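Local coordinates for protein putative NADH-depentdent flavin oxidoreductase (Cupriavidus metallidurans, PDB 5OCS) that binds FMN and, as an ene-reductase of the Old Yellow Enzyme family built on a TIM barrel, probably oxidises NADPH, at residues M1-F5 with A309-A314; L15-I21 with S48-I54. All coordinates share one frame; numbering follows the deposited sequence.

Contact 1: residues M1-F5 with A309-A314; sequences MPHLF and AEAIIA
Glu310 reaches from the helix of residues 306-314, on the outside of the TIM barrel, and its carboxylate takes hold of the N-terminal segment at two successive residues, His3 and Leu4. The imidazole and carboxylate planes lie only 7° apart, so the two flat groups meet edge to edge: His3 ND1 donates to the syn lone pair of Glu310 OE2 over 2.6 Å, a nearly straight His-carboxylate hydrogen bond. The second oxygen, OE1, accepts from the backbone N of Leu4 at 2.8 Å, again on the syn side but 22° out of the carboxylate plane. With both oxygens engaged, the carboxylate is held against rotation; the bend of the glutamate chain at chi2 (60°) turns its end to the loop. Beneath this polar layer, Leu4 places CD1 and CD2 at equal distance, 3.9 Å, from Ala309 CB, and crosses the side chain of Ile313 at about a right angle. Ile321 of the barrel strand and Leu341 of helix 333-341 also touch Leu4. Ile313 CG2 lies 3.8 Å from Pro2 CB. A water accepts from Phe5 N at 3.1 Å and donates to Glu310 OE1 at 2.9 Å.

Contact 2: residues L15-I21 with S48-I54; sequences LANRIAI and SGAGLLI
Asn17 OD1 is approached by two backbone N-H groups: Ile19 N at 3.0 Å, which closes an Asx turn, and Gly51 N at 2.9 Å from the other segment, a weak bond because its angle at hydrogen is only 121°. From the same amide, Asn17 ND2 donates to Gly49 O at 2.9 Å, with the acceptor 3° out of the amide plane, so the group is fixed at both ends. Its chi1 of 53° sets CG between the backbone N and the carbonyl carbon, which brings OD1 round to Ile19 N, two residues on. Gly51 lies against the turn, its CA 4.0 Å from Ala16 N. Farther along, the backbones pair in parallel: Leu52 N donates to Ile19 O, Ile21 N to Leu52 O at 2.7 Å, and Ile54 N to Ile21 O. Ala20 CB packs 3.9 Å from Leu52 CD2 on one face of the sheet; on the other, Ile21 spreads its branches, CG2 against Leu53 CD1 at 4.0 Å and CG1 against Ala50 CB. Ile54 also neighbours Pro23 and Gln100, both FMN-binding residues. This is the first strand pair of the TIM barrel, the two strands of a beta-alpha-beta crossover through helix 36-46.

In the fold
From the N terminus, residues 1-5 lead through strands 8-10 and 13-15 into barrel strand 19-21. Contact 2 then closes a short loop of 26 residues, holding helix 36-46, when strand 52-59 comes in beside strand 19-21. Five more barrel strands follow before helix 306-314 returns to the N-terminal segment, and the eighth, 320-323, comes after it; contact 1 thus closes a loop of 303 residues, with contact 2 nested inside it. The centres of the two contacts lie 14 Å apart and they meet directly: Leu4 O is 2.8 Å from Arg18 N, a probable hydrogen bond. Strand 19-21 also pairs with strand 320-323, completing the barrel beside helix 306-314.

Contact 1: residues M1-F5 with A309-A314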
ATOM      1  N   MET D   1      31.896   0.931 -11.561  1.00 27.56           N
ATOM      2  CA  MET D   1      30.677   1.218 -12.370  1.00 26.14           C
ATOM      3  C   MET D   1      29.402   0.975 -11.518  1.00 24.60           C
ATOM      4  O   MET D   1      28.841  -0.124 -11.568  1.00 25.45           O
ATOM      5  CB  MET D   1      30.664   0.374 -13.658  1.00 25.03           C
ATOM      6  N   PRO D   2      28.968   1.982 -10.720  1.00 23.40           N
ATOM      7  CA  PRO D   2      27.813   1.744  -9.853  1.00 22.47           C
ATOM      8  C   PRO D   2      26.453   1.882 -10.568  1.00 19.68           C
ATOM      9  O   PRO D   2      26.302   2.664 -11.519  1.00 19.53           O
ATOM     10  CB  PRO D   2      27.982   2.809  -8.741  1.00 24.19           C
ATOM     11  CG  PRO D   2      28.968   3.794  -9.247  1.00 24.61           C
ATOM     12  CD  PRO D   2      29.375   3.396 -10.637  1.00 24.84           C
ATOM     13  N   HIS D   3      25.478   1.096 -10.116  1.00 18.11           N
ATOM     14  CA  HIS D   3      24.093   1.153 -10.635  1.00 18.13           C
ATOM     15  C   HIS D   3      23.085   1.280  -9.510  1.00 15.11           C
ATOM     16  O   HIS D   3      23.372   0.877  -8.382  1.00 15.28           O
ATOM     17  CB  HIS D   3      23.776  -0.099 -11.424  1.00 20.94           C
ATOM     18  CG  HIS D   3      24.654  -0.245 -12.607  1.00 23.26           C
ATOM     19  ND1 HIS D   3      24.485   0.524 -13.734  1.00 25.04           N
ATOM     20  CD2 HIS D   3      25.773  -0.972 -12.803  1.00 26.05           C
ATOM     21  CE1 HIS D   3      25.436   0.229 -14.602  1.00 26.53           C
ATOM     22  NE2 HIS D   3      26.232  -0.672 -14.057  1.00 25.43           N
ATOM     23  N   LEU D   4      21.900   1.794  -9.850  1.00 13.68           N
ATOM     24  CA  LEU D   4      20.809   1.954  -8.874  1.00 13.15           C
ATOM     25  C   LEU D   4      20.479   0.672  -8.092  1.00 14.20           C
ATOM     26  O   LEU D   4      20.243   0.699  -6.865  1.00 13.76           O
ATOM     27  CB  LEU D   4      19.575   2.455  -9.592  1.00 12.29           C
ATOM     28  CG  LEU D   4      18.416   2.884  -8.686  1.00 12.35           C
ATOM     29  CD1 LEU D   4      18.786   4.106  -7.878  1.00 12.10           C
ATOM     30  CD2 LEU D   4      17.213   3.128  -9.547  1.00 11.99           C
ATOM     31  N   PHE D   5      20.465  -0.448  -8.827  1.00 14.49           N
ATOM     32  CA  PHE D   5      20.152  -1.731  -8.243  1.00 14.59           C
ATOM     33  C   PHE D   5      21.341  -2.548  -7.751  1.00 14.31           C
ATOM     34  O   PHE D   5      21.161  -3.684  -7.407  1.00 14.67           O
ATOM     35  CB  PHE D   5      19.202  -2.532  -9.154  1.00 14.03           C
ATOM     36  CG  PHE D   5      17.821  -2.008  -9.132  1.00 12.71           C
ATOM     37  CD1 PHE D   5      16.970  -2.395  -8.092  1.00 12.95           C
ATOM     38  CD2 PHE D   5      17.376  -1.039 -10.039  1.00 12.50           C
ATOM     39  CE1 PHE D   5      15.703  -1.881  -7.998  1.00 11.99           C
ATOM     40  CE2 PHE D   5      16.079  -0.533  -9.955  1.00 12.67           C
ATOM     41  CZ  PHE D   5      15.254  -0.947  -8.916  1.00 12.35           C
ATOM     42  N   ALA D 309      17.260   8.474 -11.720  1.00 14.35           N
ATOM     43  CA  ALA D 309      17.934   7.908 -10.558  1.00 14.16           C
ATOM     44  C   ALA D 309      19.200   7.117 -10.917  1.00 13.89           C
ATOM     45  O   ALA D 309      20.236   7.274 -10.283  1.00 14.75           O
ATOM     46  CB  ALA D 309      16.965   7.039  -9.791  1.00 14.29           C
ATOM     47  N   GLU D 310      19.118   6.275 -11.953  1.00 14.58           N
ATOM     48  CA  GLU D 310      20.266   5.517 -12.427  1.00 15.76           C
ATOM     49  C   GLU D 310      21.423   6.476 -12.742  1.00 16.15           C
ATOM     50  O   GLU D 310      22.586   6.222 -12.361  1.00 16.57           O
ATOM     51  CB  GLU D 310      19.869   4.712 -13.667  1.00 16.22           C
ATOM     52  CG  GLU D 310      20.993   3.996 -14.422  1.00 17.33           C
ATOM     53  CD  GLU D 310      21.746   2.978 -13.586  1.00 18.38           C
ATOM     54  OE1 GLU D 310      21.274   2.555 -12.496  1.00 17.51           O
ATOM     55  OE2 GLU D 310      22.830   2.558 -14.022  1.00 20.62           O
ATOM     56  N   ALA D 311      21.095   7.565 -13.426  1.00 17.88           N
ATOM     57  CA  ALA D 311      22.134   8.493 -13.852  1.00 19.25           C
ATOM     58  C   ALA D 311      22.820   9.141 -12.655  1.00 20.51           C
ATOM     59  O   ALA D 311      24.069   9.296 -12.647  1.00 23.81           O
ATOM     60  CB  ALA D 311      21.586   9.570 -14.780  1.00 17.94           C
ATOM     61  N   ILE D 312      22.034   9.540 -11.652  1.00 17.51           N
ATOM     62  CA  ILE D 312      22.622  10.056 -10.410  1.00 17.18           C
ATOM     63  C   ILE D 312      23.642   9.051  -9.872  1.00 16.58           C
ATOM     64  O   ILE D 312      24.717   9.430  -9.448  1.00 17.24           O
ATOM     65  CB  ILE D 312      21.542  10.438  -9.363  1.00 15.55           C
ATOM     66  CG1 ILE D 312      20.845  11.739  -9.803  1.00 15.88           C
ATOM     67  CG2 ILE D 312      22.129  10.536  -7.951  1.00 16.27           C
ATOM     68  CD1 ILE D 312      19.557  12.022  -9.047  1.00 16.68           C
ATOM     69  N   ILE D 313      23.309   7.763  -9.833  1.00 16.04           N
ATOM     70  CA  ILE D 313      24.258   6.819  -9.267  1.00 16.44           C
ATOM     71  C   ILE D 313      25.432   6.589 -10.220  1.00 18.23           C
ATOM     72  O   ILE D 313      26.601   6.573  -9.793  1.00 19.25           O
ATOM     73  CB  ILE D 313      23.582   5.483  -8.947  1.00 16.90           C
ATOM     74  CG1 ILE D 313      22.434   5.678  -7.916  1.00 16.11           C
ATOM     75  CG2 ILE D 313      24.587   4.465  -8.480  1.00 15.83           C
ATOM     76  CD1 ILE D 313      22.823   6.256  -6.575  1.00 16.67           C
ATOM     77  N   ALA D 314      25.110   6.372 -11.494  1.00 20.05           N
ATOM     78  CA  ALA D 314      26.128   5.975 -12.487  1.00 21.19           C
ATOM     79  C   ALA D 314      27.109   7.108 -12.753  1.00 22.57           C
ATOM     80  O   ALA D 314      28.287   6.854 -13.002  1.00 22.90           O
ATOM     81  CB  ALA D 314      25.474   5.508 -13.775  1.00 20.67           C
TER
HETATM   82  O   HOH W   1      20.313  -0.152 -11.863  1.00 18.84           O

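Contact 2: residues L15-I21 with S48-I54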
ATOM      1  N   LEU D  15      22.011  -3.040   2.321  1.00 16.79           N
ATOM      2  CA  LEU D  15      20.864  -2.548   1.598  1.00 15.29           C
ATOM      3  C   LEU D  15      20.749  -3.274   0.303  1.00 14.90           C
ATOM      4  O   LEU D  15      21.750  -3.477  -0.388  1.00 15.83           O
ATOM      5  CB  LEU D  15      20.984  -1.026   1.338  1.00 14.89           C
ATOM      6  CG  LEU D  15      21.234  -0.152   2.575  1.00 14.06           C
ATOM      7  CD1 LEU D  15      21.398   1.329   2.200  1.00 13.86           C
ATOM      8  CD2 LEU D  15      20.120  -0.286   3.638  1.00 14.16           C
ATOM      9  N   ALA D  16      19.520  -3.644  -0.057  1.00 14.17           N
ATOM     10  CA  ALA D  16      19.250  -4.411  -1.263  1.00 14.84           C
ATOM     11  C   ALA D  16      19.564  -3.651  -2.579  1.00 13.83           C
ATOM     12  O   ALA D  16      19.858  -4.266  -3.601  1.00 13.71           O
ATOM     13  CB  ALA D  16      17.812  -4.877  -1.248  1.00 15.69           C
ATOM     14  N   ASN D  17      19.450  -2.327  -2.539  1.00 11.72           N
ATOM     15  CA  ASN D  17      19.737  -1.464  -3.665  1.00 11.66           C
ATOM     16  C   ASN D  17      19.972  -0.042  -3.144  1.00 11.54           C
ATOM     17  O   ASN D  17      20.005   0.127  -1.953  1.00 11.07           O
ATOM     18  CB  ASN D  17      18.614  -1.517  -4.690  1.00 11.58           C
ATOM     19  CG  ASN D  17      17.251  -1.235  -4.070  1.00 11.43           C
ATOM     20  OD1 ASN D  17      17.055  -0.199  -3.471  1.00 10.90           O
ATOM     21  ND2 ASN D  17      16.305  -2.182  -4.219  1.00 11.80           N
ATOM     22  N   ARG D  18      20.156   0.931  -4.035  1.00 11.11           N
ATOM     23  CA  ARG D  18      20.531   2.272  -3.644  1.00 11.76           C
ATOM     24  C   ARG D  18      19.340   3.189  -3.459  1.00 10.91           C
ATOM     25  O   ARG D  18      19.527   4.392  -3.295  1.00 10.37           O
ATOM     26  CB  ARG D  18      21.498   2.843  -4.662  1.00 13.18           C
ATOM     27  CG  ARG D  18      22.815   2.056  -4.664  1.00 16.43           C
ATOM     28  CD  ARG D  18      23.647   2.579  -5.819  1.00 20.07           C
ATOM     29  NE  ARG D  18      24.848   1.746  -5.922  1.00 24.48           N
ATOM     30  CZ  ARG D  18      25.969   1.913  -5.228  1.00 24.61           C
ATOM     31  NH1 ARG D  18      26.149   2.961  -4.455  1.00 21.50           N
ATOM     32  NH2 ARG D  18      26.948   1.016  -5.364  1.00 25.08           N
ATOM     33  N   ILE D  19      18.116   2.613  -3.423  1.00 10.05           N
ATOM     34  CA  ILE D  19      16.883   3.388  -3.293  1.00  9.73           C
ATOM     35  C   ILE D  19      16.489   3.514  -1.845  1.00  8.87           C
ATOM     36  O   ILE D  19      16.334   2.506  -1.173  1.00  8.60           O
ATOM     37  CB  ILE D  19      15.711   2.774  -4.097  1.00  9.77           C
ATOM     38  CG1 ILE D  19      16.058   2.648  -5.582  1.00  9.97           C
ATOM     39  CG2 ILE D  19      14.465   3.637  -3.978  1.00 10.06           C
ATOM     40  CD1 ILE D  19      15.190   1.647  -6.288  1.00 10.20           C
ATOM     41  N   ALA D  20      16.355   4.753  -1.360  1.00  8.13           N
ATOM     42  CA  ALA D  20      15.860   5.010  -0.007  1.00  8.35           C
ATOM     43  C   ALA D  20      14.525   5.711  -0.098  1.00  8.73           C
ATOM     44  O   ALA D  20      14.343   6.603  -0.956  1.00  8.36           O
ATOM     45  CB  ALA D  20      16.850   5.862   0.779  1.00  8.06           C
ATOM     46  N   ILE D  21      13.589   5.346   0.793  1.00  9.24           N
ATOM     47  CA  ILE D  21      12.320   6.017   0.883  1.00  9.81           C
ATOM     48  C   ILE D  21      12.510   7.149   1.863  1.00  9.56           C
ATOM     49  O   ILE D  21      12.856   6.901   3.018  1.00  8.81           O
ATOM     50  CB  ILE D  21      11.166   5.096   1.321  1.00 10.83           C
ATOM     51  CG1 ILE D  21      10.961   4.018   0.293  1.00 12.37           C
ATOM     52  CG2 ILE D  21       9.863   5.891   1.484  1.00 10.59           C
ATOM     53  CD1 ILE D  21      10.110   2.895   0.782  1.00 13.48           C
ATOM     54  N   SER D  48       7.776  -2.078  -0.971  1.00  9.09           N
ATOM     55  CA  SER D  48       8.065  -1.466  -2.241  1.00  8.88           C
ATOM     56  C   SER D  48       9.269  -1.997  -2.999  1.00  8.97           C
ATOM     57  O   SER D  48       9.443  -1.620  -4.150  1.00  8.79           O
ATOM     58  CB  SER D  48       8.282   0.015  -2.053  1.00  8.50           C
ATOM     59  OG  SER D  48       9.461   0.230  -1.301  1.00  8.52           O
ATOM     60  N   GLY D  49      10.090  -2.809  -2.335  1.00  9.23           N
ATOM     61  CA  GLY D  49      11.351  -3.265  -2.879  1.00  9.42           C
ATOM     62  C   GLY D  49      12.499  -2.300  -2.810  1.00  9.52           C
ATOM     63  O   GLY D  49      13.601  -2.603  -3.297  1.00 10.11           O
ATOM     64  N   ALA D  50      12.299  -1.131  -2.203  1.00  9.59           N
ATOM     65  CA  ALA D  50      13.426  -0.222  -1.950  1.00  9.51           C
ATOM     66  C   ALA D  50      14.373  -0.894  -0.953  1.00  9.48           C
ATOM     67  O   ALA D  50      13.985  -1.777  -0.160  1.00  9.64           O
ATOM     68  CB  ALA D  50      12.904   1.093  -1.355  1.00  9.96           C
ATOM     69  N   GLY D  51      15.609  -0.416  -0.924  1.00  9.01           N
ATOM     70  CA  GLY D  51      16.572  -0.900   0.021  1.00  9.03           C
ATOM     71  C   GLY D  51      16.427  -0.416   1.444  1.00  8.57           C
ATOM     72  O   GLY D  51      16.702  -1.163   2.404  1.00  8.73           O
ATOM     73  N   LEU D  52      15.950   0.819   1.583  1.00  8.68           N
ATOM     74  CA  LEU D  52      15.974   1.519   2.829  1.00  8.25           C
ATOM     75  C   LEU D  52      14.672   2.324   2.994  1.00  7.87           C
ATOM     76  O   LEU D  52      14.233   3.057   2.104  1.00  7.39           O
ATOM     77  CB  LEU D  52      17.183   2.451   2.826  1.00  8.76           C
ATOM     78  CG  LEU D  52      17.334   3.262   4.102  1.00  9.01           C
ATOM     79  CD1 LEU D  52      17.529   2.411   5.371  1.00  9.12           C
ATOM     80  CD2 LEU D  52      18.439   4.300   3.947  1.00  9.57           C
ATOM     81  N   LEU D  53      14.064   2.172   4.155  1.00  8.22           N
ATOM     82  CA  LEU D  53      12.939   3.014   4.536  1.00  8.14           C
ATOM     83  C   LEU D  53      13.403   3.911   5.678  1.00  8.17           C
ATOM     84  O   LEU D  53      14.017   3.438   6.665  1.00  8.77           O
ATOM     85  CB  LEU D  53      11.786   2.128   5.007  1.00  8.40           C
ATOM     86  CG  LEU D  53      10.629   2.826   5.730  1.00  9.29           C
ATOM     87  CD1 LEU D  53       9.915   3.849   4.883  1.00  9.47           C
ATOM     88  CD2 LEU D  53       9.655   1.770   6.213  1.00 10.56           C
ATOM     89  N   ILE D  54      13.111   5.207   5.589  1.00  8.25           N
ATOM     90  CA  ILE D  54      13.387   6.131   6.663  1.00  8.31           C
ATOM     91  C   ILE D  54      12.052   6.663   7.120  1.00  8.25           C
ATOM     92  O   ILE D  54      11.400   7.369   6.340  1.00  8.52           O
ATOM     93  CB  ILE D  54      14.259   7.328   6.214  1.00  8.48           C
ATOM     94  CG1 ILE D  54      15.499   6.837   5.467  1.00  8.35           C
ATOM     95  CG2 ILE D  54      14.667   8.150   7.435  1.00  8.96           C
ATOM     96  CD1 ILE D  54      16.396   7.933   4.900  1.00  8.85           C
TER
HETATM   97  O   HOH W   2      17.434  -3.618   1.944  1.00 12.13           O